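Local coordinates for PrgZ (Enterococcus faecalis, PDB 4FAJ), which serves as an extracellular, membrane-anchored pheromone receptor that binds peptide and, as a family 5 solute-binding protein, probably takes part in peptide uptake, at residues Y499-L502 with L503-S506; S508-W511 with Q512-K516; K220-G223 with K224-V228; A129-S132 with D133-I137; G427-L430 with Q431-Q435. One frame throughout, in Å; residues are numbered along the deposited sequence.

In the fold
All five contacts are local. Contacts 1 and 2 touch, with centres about 9 Å apart, and belong to the successive helices 497-502 and 510-524: the first closes one helix, the second opens the next. Contact 5 lies inside helix 421-437, with its centre about 35 Å from the centre of each. Contact 3, at the end of helix 216-222, and contact 4, a loop, lie about 18 Å apart between centres and far from the other three. Contact 3 is the surface one; the rest are partly buried. Chemistry follows place: leucines against a tyrosine or a guanidinium in 1 and 2, backbone turn bonds in 3, a gripped carboxylate and a covered indole in 4, a stacked amide in 5.

Contact 1 (Y499-L502 with L503-S506); sequences YDEL and LKDS
The C-terminal end of helix 497-502 runs into a type I beta turn from Leu502 to Asp505, and Tyr499 and Leu503 pack together one helical turn apart at this exit. The last i to i+4 bond of the contact is Leu503 N to Tyr499 O at 3.3 Å. After it i to i+3 bonds replace that pattern: Lys504 N donates to Glu501 O at 2.9 Å and Asp505 N to Leu502 O at 3.3 Å, each approaching from above the carbonyl plane. The tyrosine ring swings toward the chain's C-terminal direction because its CG lies opposite the backbone N (chi1 177°). This brings the ring beside Leu503, whose CD2 lies over one face, while its CD1 comes within 3.7 Å of Tyr499 CE2. A branched aliphatic residue suits this place, since Leu503 also meets Ile477 and Leu480 of helix 477-480; the tyrosine hydroxyl bonds to Leu480 O. On the solvent side Glu501 and Lys504 cross at about a right angle. Their charged atoms OE1 and NZ stay 4.6 Å apart, too far for a salt bridge. One water joins them, donating to Glu501 OE1 at 2.8 Å and accepting from Lys504 NZ at 2.9 Å.

Contact 2 (S508-W511 with Q512-K516); sequences SKRW and QELKK
Gln512, in the first turn of helix 510-524, rests CB 3.4 Å from Lys509 O while its bent side chain crosses that of Trp511 at about a right angle. Glu513 comes next: its N bonds to Lys509 O at 2.9 Å, the carbonyl of the residue at the N-cap position, and its CG lies 3.4 Å from the same oxygen. The Glu513 chain, bent at chi2, presents OE2 to Lys516 NZ in a 2.9 Å salt bridge that uses the syn lone pair. Leu514 then supplies the apolar partner. Its N donates to Arg510 O at 2.8 Å, and its CD1 sits over the centre of one face of the Arg510 guanidinium, 3.6 Å from Arg510 CZ. The arginine reaches this position with a chain extended from CG to NE (chi2 174°, chi3 179°), while Asp475 forms a salt bridge with NH2 and holds the polar rim. A leucine methyl fits the flat, weakly hydrated face and leaves the N-H edge to the carboxylate. Lys515 N closes the series on Trp511 O at 3.1 Å; its amine forms a salt bridge with Glu518, a hydrogen bond to Phe381 O and a cation-pi contact with the Phe381 ring, which also meets the Trp511 indole edge-to-face. Lys509 at the N-cap position, its carbonyl taking the first i to i+4 bond, marks the N-terminal turn of helix 510-524.

Contact 3 (K220-G223 with K224-V228); sequences KEYG and KDYGV
Different first torsions part the two tyrosines: Tyr222 carries CG across from its carbonyl carbon (chi1 -64°), Tyr226 across from its backbone N (chi1 -171°). The side chains thus meet at their roots, CB to CB at 4.3 Å, and the rings diverge without stacking. Tyr222 CB also rests 3.8 Å from Tyr226 N, a van der Waals contact with the backbone. What folds the chain here is Gly223, the first residue to leave helical angles. Its positive phi of 46° is readily adopted by glycine. Around it the chain tightens into a short 3-10 turn. Asp225 N donates to Tyr222 O at 2.9 Å in a rather bent bond. Tyr226 N reaches Gly223 O at 3.1 Å, more nearly straight, though it comes from above the carbonyl plane. Asp225 CB lies 3.4 Å from Tyr222 O, and its polar end suits the exposed surface, as does the extended Lys224. A type II turn from Asp225 to Val228 follows, again with a glycine, Gly227, at its positive-phi position. Buried Tyr226 packs back on Ala218 and Ile219 of helix 216-222 and on Ile233 in the loop that leads to strand 239-243.

Contact 4 (A129-S132 with D133-I137); sequences AKWS and DGTQI
Asp133 OD1 is gripped twice by Thr135, by the hydroxyl OG1 at 2.7 Å on its syn side and by the backbone N at 3.1 Å on its anti side, while it also lies 3.4 Å from Trp131 CB across the turn. The backbone bond makes an Asx turn, and the two donors fix the rotation of the carboxylate; its other oxygen, OD2, accepts from Gln215 NE2. Thr135 suits this place because its chi1 of 63° turns OG1 back toward the aspartate and, at the same time, to the edge of the Trp131 indole. Gln136 O lies at that edge too. One face of the indole receives Ile137, whose CG1 stands 3.7 Å from the centroid of the five-membered ring of Trp131, only 13° off the normal, in a CH-pi contact. The ring N-H, NE1, is engaged by Asp141 of helix 139-150. Ile137 CD1 reaches on to Ala129 CB at 4.1 Å, an apolar neighbour on the buried side. Three backbone bonds tie the two arms of the loop: Ile137 N to Ala129 O, Trp131 N to Thr135 O at 2.8 Å, and Gly134 N to Trp131 O at 2.9 Å. With the single beta bridge of Lys130 to Gln136, they make a hairpin-like loop whose tip is a type I turn, Trp131 to Gly134, with a G1 beta bulge, where the left-handed position (phi 92°) suits Gly134.

Contact 5 (G427-L430 with Q431-Q435); sequences GEFL and QGQLQ
Four successive i to i+4 bonds, from Gln431 N to Gly427 O at 2.9 Å through Leu434 N to Leu430 O at 2.9 Å, carry regular alpha-helix across this part of helix 421-437, the helix of a beta-alpha-beta unit. Phe429 and Gln433 share one side: ring and amide planes are only 2° apart, so the flat groups stack. Gln433 bends at chi2 (-79°), laying CG 3.6 Å from Phe429 CE2 and NE2 3.7 Å from Phe429 CZ; OE1 bonds to Asp347 N. The ring itself packs on Leu351 and Leu355 of helix 348-356. Gln431 extends instead toward strand 442-448, where NE2 bonds to Val443 O. One water donates to both Glu428 O, at 2.8 Å, and Gln431 OE1. Glutamine thus suits both border positions: Gln433 lays its flat amide along the ring while OE1 still finds a backbone N-H, and Gln431 divides its amide between water and the strand, joining the helix to its neighbours by both packing and hydrogen bonds.

Contact 1 (Y499-L502 with L503-S506)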
loop_
_atom_site.group_PDB
_atom_site.type_symbol
_atom_site.label_atom_id
_atom_site.label_comp_id
_atom_site.label_asym_id
_atom_site.label_seq_id
_atom_site.Cartn_x
_atom_site.Cartn_y
_atom_site.Cartn_z
ATOM N N TYR A 499 -3.845 -9.348 -20.985
ATOM C CA TYR A 499 -3.207 -8.517 -19.954
ATOM C C TYR A 499 -2.345 -9.380 -19.033
ATOM O O TYR A 499 -1.189 -9.058 -18.801
ATOM C CB TYR A 499 -4.262 -7.745 -19.136
ATOM C CG TYR A 499 -3.751 -6.903 -17.997
ATOM C CD1 TYR A 499 -3.470 -5.544 -18.180
ATOM C CD2 TYR A 499 -3.580 -7.440 -16.724
ATOM C CE1 TYR A 499 -3.020 -4.754 -17.131
ATOM C CE2 TYR A 499 -3.121 -6.651 -15.661
ATOM C CZ TYR A 499 -2.844 -5.310 -15.878
ATOM O OH TYR A 499 -2.396 -4.512 -14.864
ATOM N N ASP A 500 -2.907 -10.490 -18.542
ATOM C CA ASP A 500 -2.199 -11.411 -17.656
ATOM C C ASP A 500 -0.848 -11.845 -18.261
ATOM O O ASP A 500 0.177 -11.893 -17.559
ATOM C CB ASP A 500 -3.048 -12.665 -17.369
ATOM C CG ASP A 500 -4.311 -12.382 -16.553
ATOM O OD1 ASP A 500 -4.430 -11.305 -15.920
ATOM O OD2 ASP A 500 -5.206 -13.258 -16.545
ATOM N N GLU A 501 -0.853 -12.135 -19.562
ATOM C CA GLU A 501 0.322 -12.658 -20.256
ATOM C C GLU A 501 1.387 -11.574 -20.464
ATOM O O GLU A 501 2.565 -11.843 -20.272
ATOM C CB GLU A 501 -0.086 -13.329 -21.580
ATOM C CG GLU A 501 1.054 -13.741 -22.511
ATOM C CD GLU A 501 2.017 -14.763 -21.933
ATOM O OE1 GLU A 501 1.703 -15.421 -20.913
ATOM O OE2 GLU A 501 3.107 -14.919 -22.529
ATOM N N LEU A 502 0.969 -10.359 -20.833
ATOM C CA LEU A 502 1.905 -9.202 -20.944
ATOM C C LEU A 502 2.705 -8.965 -19.664
ATOM O O LEU A 502 3.903 -8.654 -19.719
ATOM C CB LEU A 502 1.151 -7.919 -21.326
ATOM C CG LEU A 502 0.642 -7.860 -22.764
ATOM C CD1 LEU A 502 -0.392 -6.736 -22.941
ATOM C CD2 LEU A 502 1.814 -7.746 -23.785
ATOM N N LEU A 503 2.054 -9.146 -18.515
ATOM C CA LEU A 503 2.728 -9.039 -17.223
ATOM C C LEU A 503 3.888 -10.018 -17.037
ATOM O O LEU A 503 4.745 -9.777 -16.194
ATOM C CB LEU A 503 1.741 -9.262 -16.070
ATOM C CG LEU A 503 0.530 -8.339 -15.949
ATOM C CD1 LEU A 503 -0.185 -8.595 -14.621
ATOM C CD2 LEU A 503 0.946 -6.894 -16.073
ATOM N N LYS A 504 3.912 -11.116 -17.795
ATOM C CA LYS A 504 4.929 -12.159 -17.593
ATOM C C LYS A 504 6.203 -11.935 -18.403
ATOM O O LYS A 504 7.175 -12.684 -18.267
ATOM C CB LYS A 504 4.336 -13.533 -17.901
ATOM C CG LYS A 504 3.344 -13.980 -16.852
ATOM C CD LYS A 504 2.594 -15.225 -17.273
ATOM C CE LYS A 504 1.726 -15.763 -16.141
ATOM N NZ LYS A 504 0.350 -16.126 -16.603
ATOM N N ASP A 505 6.215 -10.899 -19.232
ATOM C CA ASP A 505 7.342 -10.678 -20.120
ATOM C C ASP A 505 8.640 -10.454 -19.347
ATOM O O ASP A 505 8.688 -9.636 -18.431
ATOM C CB ASP A 505 7.082 -9.496 -21.045
ATOM C CG ASP A 505 7.972 -9.524 -22.265
ATOM O OD1 ASP A 505 9.124 -9.045 -22.177
ATOM O OD2 ASP A 505 7.507 -10.032 -23.314
ATOM N N SER A 506 9.684 -11.193 -19.717
ATOM C CA SER A 506 10.990 -11.050 -19.087
ATOM C C SER A 506 12.076 -10.682 -20.100
ATOM O O SER A 506 13.259 -10.803 -19.801
ATOM C CB SER A 506 11.358 -12.351 -18.357
ATOM O OG SER A 506 11.364 -13.450 -19.259
HETATM O O HOH W 1 -0.537 -16.182 -19.360
#

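Contact 2 (S508-W511 with Q512-K516)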
loop_
_atom_site.group_PDB
_atom_site.type_symbol
_atom_site.label_atom_id
_atom_site.label_comp_id
_atom_site.label_asym_id
_atom_site.label_seq_id
_atom_site.Cartn_x
_atom_site.Cartn_y
_atom_site.Cartn_z
ATOM N N SER A 508 14.063 -8.186 -23.248
ATOM C CA SER A 508 14.600 -6.828 -23.369
ATOM C C SER A 508 13.506 -5.779 -23.615
ATOM O O SER A 508 13.743 -4.587 -23.455
ATOM C CB SER A 508 15.626 -6.752 -24.504
ATOM O OG SER A 508 15.080 -7.224 -25.730
ATOM N N LYS A 509 12.322 -6.234 -24.019
ATOM C CA LYS A 509 11.181 -5.364 -24.264
ATOM C C LYS A 509 10.188 -5.294 -23.092
ATOM O O LYS A 509 9.101 -4.762 -23.265
ATOM C CB LYS A 509 10.418 -5.849 -25.499
ATOM C CG LYS A 509 11.232 -5.870 -26.781
ATOM C CD LYS A 509 11.653 -4.457 -27.204
ATOM C CE LYS A 509 11.383 -4.218 -28.691
ATOM N NZ LYS A 509 11.962 -5.294 -29.550
ATOM N N ARG A 510 10.571 -5.789 -21.913
ATOM C CA ARG A 510 9.656 -5.876 -20.766
ATOM C C ARG A 510 8.932 -4.551 -20.509
ATOM O O ARG A 510 7.707 -4.531 -20.366
ATOM C CB ARG A 510 10.405 -6.321 -19.508
ATOM C CG ARG A 510 9.548 -6.328 -18.245
ATOM C CD ARG A 510 10.289 -6.904 -17.068
ATOM N NE ARG A 510 9.469 -6.873 -15.867
ATOM C CZ ARG A 510 9.417 -5.860 -15.000
ATOM N NH1 ARG A 510 10.152 -4.763 -15.172
ATOM N NH2 ARG A 510 8.624 -5.954 -13.946
ATOM N N TRP A 511 9.700 -3.460 -20.470
ATOM C CA TRP A 511 9.178 -2.114 -20.230
ATOM C C TRP A 511 8.052 -1.771 -21.189
ATOM O O TRP A 511 7.001 -1.266 -20.789
ATOM C CB TRP A 511 10.305 -1.096 -20.410
ATOM C CG TRP A 511 10.093 0.252 -19.797
ATOM C CD1 TRP A 511 9.798 1.420 -20.448
ATOM C CD2 TRP A 511 10.251 0.592 -18.419
ATOM N NE1 TRP A 511 9.736 2.463 -19.551
ATOM C CE2 TRP A 511 10.016 1.980 -18.299
ATOM C CE3 TRP A 511 10.549 -0.145 -17.264
ATOM C CZ2 TRP A 511 10.072 2.641 -17.074
ATOM C CZ3 TRP A 511 10.608 0.517 -16.052
ATOM C CH2 TRP A 511 10.376 1.895 -15.967
ATOM N N GLN A 512 8.276 -2.080 -22.457
ATOM C CA GLN A 512 7.324 -1.771 -23.496
ATOM C C GLN A 512 6.090 -2.663 -23.353
ATOM O O GLN A 512 4.966 -2.217 -23.592
ATOM C CB GLN A 512 7.962 -1.940 -24.881
ATOM C CG GLN A 512 8.986 -0.845 -25.254
ATOM C CD GLN A 512 10.284 -0.904 -24.440
ATOM O OE1 GLN A 512 10.710 -1.976 -23.982
ATOM N NE2 GLN A 512 10.911 0.266 -24.239
ATOM N N GLU A 513 6.303 -3.913 -22.950
ATOM C CA GLU A 513 5.193 -4.853 -22.813
ATOM C C GLU A 513 4.304 -4.503 -21.634
ATOM O O GLU A 513 3.081 -4.603 -21.737
ATOM C CB GLU A 513 5.691 -6.298 -22.717
ATOM C CG GLU A 513 6.415 -6.766 -23.972
ATOM C CD GLU A 513 5.547 -6.712 -25.209
ATOM O OE1 GLU A 513 4.605 -7.527 -25.307
ATOM O OE2 GLU A 513 5.812 -5.860 -26.089
ATOM N N LEU A 514 4.908 -4.086 -20.524
ATOM C CA LEU A 514 4.137 -3.611 -19.378
ATOM C C LEU A 514 3.341 -2.352 -19.714
ATOM O O LEU A 514 2.233 -2.183 -19.226
ATOM C CB LEU A 514 5.034 -3.342 -18.168
ATOM C CG LEU A 514 5.724 -4.553 -17.533
ATOM C CD1 LEU A 514 6.495 -4.118 -16.268
ATOM C CD2 LEU A 514 4.742 -5.673 -17.217
ATOM N N LYS A 515 3.887 -1.477 -20.555
ATOM C CA LYS A 515 3.133 -0.291 -20.980
ATOM C C LYS A 515 1.945 -0.689 -21.852
ATOM O O LYS A 515 0.869 -0.081 -21.771
ATOM C CB LYS A 515 4.028 0.721 -21.703
ATOM C CG LYS A 515 3.415 2.123 -21.828
ATOM C CD LYS A 515 3.252 2.762 -20.451
ATOM C CE LYS A 515 2.788 4.181 -20.482
ATOM N NZ LYS A 515 2.514 4.654 -19.098
ATOM N N LYS A 516 2.129 -1.722 -22.672
ATOM C CA LYS A 516 1.026 -2.255 -23.463
ATOM C C LYS A 516 -0.068 -2.775 -22.535
ATOM O O LYS A 516 -1.251 -2.583 -22.807
ATOM C CB LYS A 516 1.481 -3.377 -24.393
ATOM C CG LYS A 516 2.225 -2.928 -25.628
ATOM C CD LYS A 516 2.741 -4.151 -26.415
ATOM C CE LYS A 516 3.554 -3.725 -27.635
ATOM N NZ LYS A 516 4.236 -4.894 -28.288
#

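Contact 3 (K220-G223 with K224-V228)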
loop_
_atom_site.group_PDB
_atom_site.type_symbol
_atom_site.label_atom_id
_atom_site.label_comp_id
_atom_site.label_asym_id
_atom_site.label_seq_id
_atom_site.Cartn_x
_atom_site.Cartn_y
_atom_site.Cartn_z
ATOM N N LYS A 220 3.939 -20.914 17.292
ATOM C CA LYS A 220 3.492 -22.185 17.861
ATOM C C LYS A 220 2.572 -21.958 19.059
ATOM O O LYS A 220 1.601 -22.690 19.245
ATOM C CB LYS A 220 4.679 -23.037 18.285
ATOM C CG LYS A 220 5.505 -23.582 17.134
ATOM C CD LYS A 220 6.802 -24.146 17.693
ATOM C CE LYS A 220 7.666 -24.789 16.642
ATOM N NZ LYS A 220 8.796 -25.539 17.304
ATOM N N GLU A 221 2.880 -20.931 19.848
ATOM C CA GLU A 221 2.150 -20.638 21.074
ATOM C C GLU A 221 0.772 -20.052 20.797
ATOM O O GLU A 221 -0.218 -20.479 21.387
ATOM C CB GLU A 221 2.960 -19.669 21.944
ATOM C CG GLU A 221 2.320 -19.314 23.287
ATOM C CD GLU A 221 2.108 -20.525 24.191
ATOM O OE1 GLU A 221 2.879 -21.503 24.093
ATOM O OE2 GLU A 221 1.169 -20.495 25.012
ATOM N N TYR A 222 0.715 -19.064 19.906
ATOM C CA TYR A 222 -0.515 -18.321 19.660
ATOM C C TYR A 222 -1.344 -18.874 18.506
ATOM O O TYR A 222 -2.543 -18.623 18.443
ATOM C CB TYR A 222 -0.190 -16.836 19.446
ATOM C CG TYR A 222 0.413 -16.206 20.680
ATOM C CD1 TYR A 222 -0.269 -16.237 21.893
ATOM C CD2 TYR A 222 1.662 -15.591 20.646
ATOM C CE1 TYR A 222 0.268 -15.680 23.037
ATOM C CE2 TYR A 222 2.211 -15.024 21.790
ATOM C CZ TYR A 222 1.500 -15.079 22.985
ATOM O OH TYR A 222 2.002 -14.522 24.134
ATOM N N GLY A 223 -0.710 -19.626 17.607
ATOM C CA GLY A 223 -1.388 -20.209 16.442
ATOM C C GLY A 223 -2.298 -19.246 15.694
ATOM O O GLY A 223 -1.860 -18.188 15.225
ATOM N N LYS A 224 -3.574 -19.610 15.592
ATOM C CA LYS A 224 -4.566 -18.797 14.876
ATOM C C LYS A 224 -4.824 -17.429 15.507
ATOM O O LYS A 224 -5.346 -16.535 14.847
ATOM C CB LYS A 224 -5.896 -19.547 14.786
ATOM C CG LYS A 224 -5.929 -20.659 13.740
ATOM C CD LYS A 224 -7.217 -21.482 13.880
ATOM C CE LYS A 224 -7.676 -22.076 12.553
ATOM N NZ LYS A 224 -8.988 -22.779 12.724
ATOM N N ASP A 225 -4.482 -17.277 16.781
ATOM C CA ASP A 225 -4.649 -16.004 17.485
ATOM C C ASP A 225 -3.408 -15.102 17.393
ATOM O O ASP A 225 -3.355 -14.047 18.036
ATOM C CB ASP A 225 -4.997 -16.256 18.958
ATOM C CG ASP A 225 -6.272 -17.073 19.133
ATOM O OD1 ASP A 225 -7.192 -16.942 18.297
ATOM O OD2 ASP A 225 -6.354 -17.842 20.117
ATOM N N TYR A 226 -2.408 -15.498 16.603
ATOM C CA TYR A 226 -1.271 -14.612 16.408
ATOM C C TYR A 226 -1.737 -13.267 15.857
ATOM O O TYR A 226 -2.458 -13.209 14.868
ATOM C CB TYR A 226 -0.199 -15.196 15.490
ATOM C CG TYR A 226 1.044 -14.332 15.512
ATOM C CD1 TYR A 226 1.169 -13.242 14.664
ATOM C CD2 TYR A 226 2.060 -14.573 16.429
ATOM C CE1 TYR A 226 2.295 -12.427 14.701
ATOM C CE2 TYR A 226 3.184 -13.771 16.480
ATOM C CZ TYR A 226 3.302 -12.701 15.611
ATOM O OH TYR A 226 4.418 -11.896 15.661
ATOM N N GLY A 227 -1.322 -12.190 16.514
ATOM C CA GLY A 227 -1.636 -10.836 16.064
ATOM C C GLY A 227 -3.019 -10.342 16.459
ATOM O O GLY A 227 -3.412 -9.254 16.054
ATOM N N VAL A 228 -3.748 -11.120 17.266
ATOM C CA VAL A 228 -5.075 -10.713 17.727
ATOM C C VAL A 228 -4.987 -9.446 18.584
ATOM O O VAL A 228 -5.892 -8.615 18.564
ATOM C CB VAL A 228 -5.818 -11.860 18.491
ATOM C CG1 VAL A 228 -5.292 -12.033 19.925
ATOM C CG2 VAL A 228 -7.335 -11.616 18.488
#

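Contact 4 (A129-S132 with D133-I137)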
loop_
_atom_site.group_PDB
_atom_site.type_symbol
_atom_site.label_atom_id
_atom_site.label_comp_id
_atom_site.label_asym_id
_atom_site.label_seq_id
_atom_site.Cartn_x
_atom_site.Cartn_y
_atom_site.Cartn_z
ATOM N N ALA A 129 21.343 -10.310 15.759
ATOM C CA ALA A 129 19.955 -9.997 15.402
ATOM C C ALA A 129 19.046 -10.762 16.366
ATOM O O ALA A 129 19.162 -11.984 16.481
ATOM C CB ALA A 129 19.677 -10.387 13.971
ATOM N N LYS A 130 18.190 -10.038 17.095
ATOM C CA LYS A 130 17.384 -10.625 18.183
ATOM C C LYS A 130 15.896 -10.237 18.175
ATOM O O LYS A 130 15.523 -9.118 17.778
ATOM C CB LYS A 130 17.955 -10.222 19.550
ATOM C CG LYS A 130 19.294 -10.836 19.894
ATOM C CD LYS A 130 19.874 -10.229 21.164
ATOM C CE LYS A 130 21.240 -10.826 21.476
ATOM N NZ LYS A 130 21.845 -10.258 22.725
ATOM N N TRP A 131 15.068 -11.172 18.641
ATOM C CA TRP A 131 13.677 -10.900 19.018
ATOM C C TRP A 131 13.648 -10.054 20.286
ATOM O O TRP A 131 14.629 -10.006 21.033
ATOM C CB TRP A 131 12.929 -12.224 19.252
ATOM C CG TRP A 131 12.837 -13.022 17.986
ATOM C CD1 TRP A 131 13.539 -14.152 17.663
ATOM C CD2 TRP A 131 12.029 -12.713 16.854
ATOM N NE1 TRP A 131 13.206 -14.572 16.397
ATOM C CE2 TRP A 131 12.283 -13.702 15.875
ATOM C CE3 TRP A 131 11.113 -11.704 16.571
ATOM C CZ2 TRP A 131 11.642 -13.706 14.636
ATOM C CZ3 TRP A 131 10.480 -11.705 15.340
ATOM C CH2 TRP A 131 10.743 -12.705 14.387
ATOM N N SER A 132 12.522 -9.392 20.535
ATOM C CA SER A 132 12.370 -8.548 21.725
ATOM C C SER A 132 12.571 -9.292 23.054
ATOM O O SER A 132 12.876 -8.662 24.070
ATOM C CB SER A 132 10.997 -7.870 21.735
ATOM O OG SER A 132 9.961 -8.817 21.918
ATOM N N ASP A 133 12.402 -10.617 23.046
ATOM C CA ASP A 133 12.662 -11.447 24.228
ATOM C C ASP A 133 14.128 -11.858 24.383
ATOM O O ASP A 133 14.446 -12.679 25.238
ATOM C CB ASP A 133 11.753 -12.695 24.255
ATOM C CG ASP A 133 12.003 -13.654 23.099
ATOM O OD1 ASP A 133 12.994 -13.484 22.356
ATOM O OD2 ASP A 133 11.178 -14.585 22.921
ATOM N N GLY A 134 15.013 -11.323 23.543
ATOM C CA GLY A 134 16.445 -11.569 23.682
ATOM C C GLY A 134 16.974 -12.759 22.896
ATOM O O GLY A 134 18.193 -12.953 22.819
ATOM N N THR A 135 16.078 -13.546 22.294
ATOM C CA THR A 135 16.487 -14.749 21.572
ATOM C C THR A 135 16.904 -14.413 20.148
ATOM O O THR A 135 16.469 -13.404 19.576
ATOM C CB THR A 135 15.379 -15.834 21.562
ATOM O OG1 THR A 135 14.219 -15.355 20.872
ATOM C CG2 THR A 135 15.009 -16.238 22.999
ATOM N N GLN A 136 17.754 -15.262 19.578
ATOM C CA GLN A 136 18.339 -14.999 18.256
ATOM C C GLN A 136 17.317 -15.212 17.145
ATOM O O GLN A 136 16.454 -16.087 17.240
ATOM C CB GLN A 136 19.570 -15.887 18.005
ATOM C CG GLN A 136 20.828 -15.483 18.820
ATOM C CD GLN A 136 21.489 -14.171 18.336
ATOM O OE1 GLN A 136 21.516 -13.867 17.132
ATOM N NE2 GLN A 136 22.044 -13.405 19.281
ATOM N N ILE A 137 17.405 -14.384 16.107
ATOM C CA ILE A 137 16.581 -14.543 14.922
ATOM C C ILE A 137 17.332 -15.496 14.010
ATOM O O ILE A 137 18.496 -15.239 13.675
ATOM C CB ILE A 137 16.353 -13.209 14.185
ATOM C CG1 ILE A 137 15.641 -12.196 15.089
ATOM C CG2 ILE A 137 15.529 -13.440 12.918
ATOM C CD1 ILE A 137 15.604 -10.785 14.505
#

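Contact 5 (G427-L430 with Q431-Q435)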
loop_
_atom_site.group_PDB
_atom_site.type_symbol
_atom_site.label_atom_id
_atom_site.label_comp_id
_atom_site.label_asym_id
_atom_site.label_seq_id
_atom_site.Cartn_x
_atom_site.Cartn_y
_atom_site.Cartn_z
ATOM N N GLY A 427 -15.487 11.629 -2.334
ATOM C CA GLY A 427 -16.639 10.841 -2.765
ATOM C C GLY A 427 -17.804 11.701 -3.224
ATOM O O GLY A 427 -18.445 11.381 -4.218
ATOM N N GLU A 428 -18.072 12.793 -2.509
ATOM C CA GLU A 428 -19.150 13.720 -2.894
ATOM C C GLU A 428 -18.831 14.509 -4.161
ATOM O O GLU A 428 -19.734 14.816 -4.958
ATOM C CB GLU A 428 -19.472 14.679 -1.743
ATOM C CG GLU A 428 -20.127 13.968 -0.562
ATOM C CD GLU A 428 -20.061 14.732 0.752
ATOM O OE1 GLU A 428 -19.305 15.729 0.868
ATOM O OE2 GLU A 428 -20.762 14.306 1.697
ATOM N N PHE A 429 -17.561 14.854 -4.341
ATOM C CA PHE A 429 -17.119 15.518 -5.565
ATOM C C PHE A 429 -17.339 14.579 -6.758
ATOM O O PHE A 429 -17.873 14.983 -7.789
ATOM C CB PHE A 429 -15.637 15.916 -5.462
ATOM C CG PHE A 429 -15.070 16.492 -6.731
ATOM C CD1 PHE A 429 -15.061 17.859 -6.948
ATOM C CD2 PHE A 429 -14.539 15.660 -7.709
ATOM C CE1 PHE A 429 -14.543 18.391 -8.123
ATOM C CE2 PHE A 429 -14.011 16.180 -8.877
ATOM C CZ PHE A 429 -14.016 17.553 -9.088
ATOM N N LEU A 430 -16.930 13.322 -6.607
ATOM C CA LEU A 430 -17.092 12.343 -7.680
ATOM C C LEU A 430 -18.561 12.094 -7.981
ATOM O O LEU A 430 -18.964 11.990 -9.149
ATOM C CB LEU A 430 -16.393 11.032 -7.318
ATOM C CG LEU A 430 -14.865 11.143 -7.277
ATOM C CD1 LEU A 430 -14.248 9.886 -6.668
ATOM C CD2 LEU A 430 -14.283 11.426 -8.662
ATOM N N GLN A 431 -19.358 11.995 -6.926
ATOM C CA GLN A 431 -20.801 11.842 -7.065
ATOM C C GLN A 431 -21.398 12.920 -7.976
ATOM O O GLN A 431 -22.126 12.613 -8.925
ATOM C CB GLN A 431 -21.446 11.867 -5.681
ATOM C CG GLN A 431 -22.957 11.962 -5.670
ATOM C CD GLN A 431 -23.480 12.253 -4.282
ATOM O OE1 GLN A 431 -22.965 13.135 -3.590
ATOM N NE2 GLN A 431 -24.502 11.535 -3.871
ATOM N N GLY A 432 -21.072 14.178 -7.699
ATOM C CA GLY A 432 -21.556 15.304 -8.502
ATOM C C GLY A 432 -21.077 15.284 -9.946
ATOM O O GLY A 432 -21.828 15.636 -10.844
ATOM N N GLN A 433 -19.824 14.873 -10.157
ATOM C CA GLN A 433 -19.254 14.729 -11.505
ATOM C C GLN A 433 -19.966 13.652 -12.313
ATOM O O GLN A 433 -20.290 13.857 -13.488
ATOM C CB GLN A 433 -17.777 14.383 -11.423
ATOM C CG GLN A 433 -16.966 15.460 -10.767
ATOM C CD GLN A 433 -16.672 16.601 -11.688
ATOM O OE1 GLN A 433 -16.145 16.416 -12.790
ATOM N NE2 GLN A 433 -16.987 17.802 -11.241
ATOM N N LEU A 434 -20.213 12.511 -11.681
ATOM C CA LEU A 434 -20.863 11.408 -12.362
ATOM C C LEU A 434 -22.325 11.759 -12.659
ATOM O O LEU A 434 -22.799 11.572 -13.777
ATOM C CB LEU A 434 -20.740 10.124 -11.545
ATOM C CG LEU A 434 -19.322 9.542 -11.483
ATOM C CD1 LEU A 434 -19.296 8.299 -10.600
ATOM C CD2 LEU A 434 -18.792 9.228 -12.876
ATOM N N GLN A 435 -23.019 12.311 -11.671
ATOM C CA GLN A 435 -24.417 12.725 -11.856
ATOM C C GLN A 435 -24.562 13.810 -12.926
ATOM O O GLN A 435 -25.534 13.808 -13.668
ATOM C CB GLN A 435 -25.045 13.138 -10.513
ATOM C CG GLN A 435 -25.233 11.925 -9.596
ATOM C CD GLN A 435 -25.886 12.214 -8.252
ATOM O OE1 GLN A 435 -26.306 11.290 -7.566
ATOM N NE2 GLN A 435 -25.956 13.479 -7.865
HETATM O O HOH W 2 -22.213 16.103 -4.601
HETATM O O HOH W 3 -18.499 17.627 -8.251
#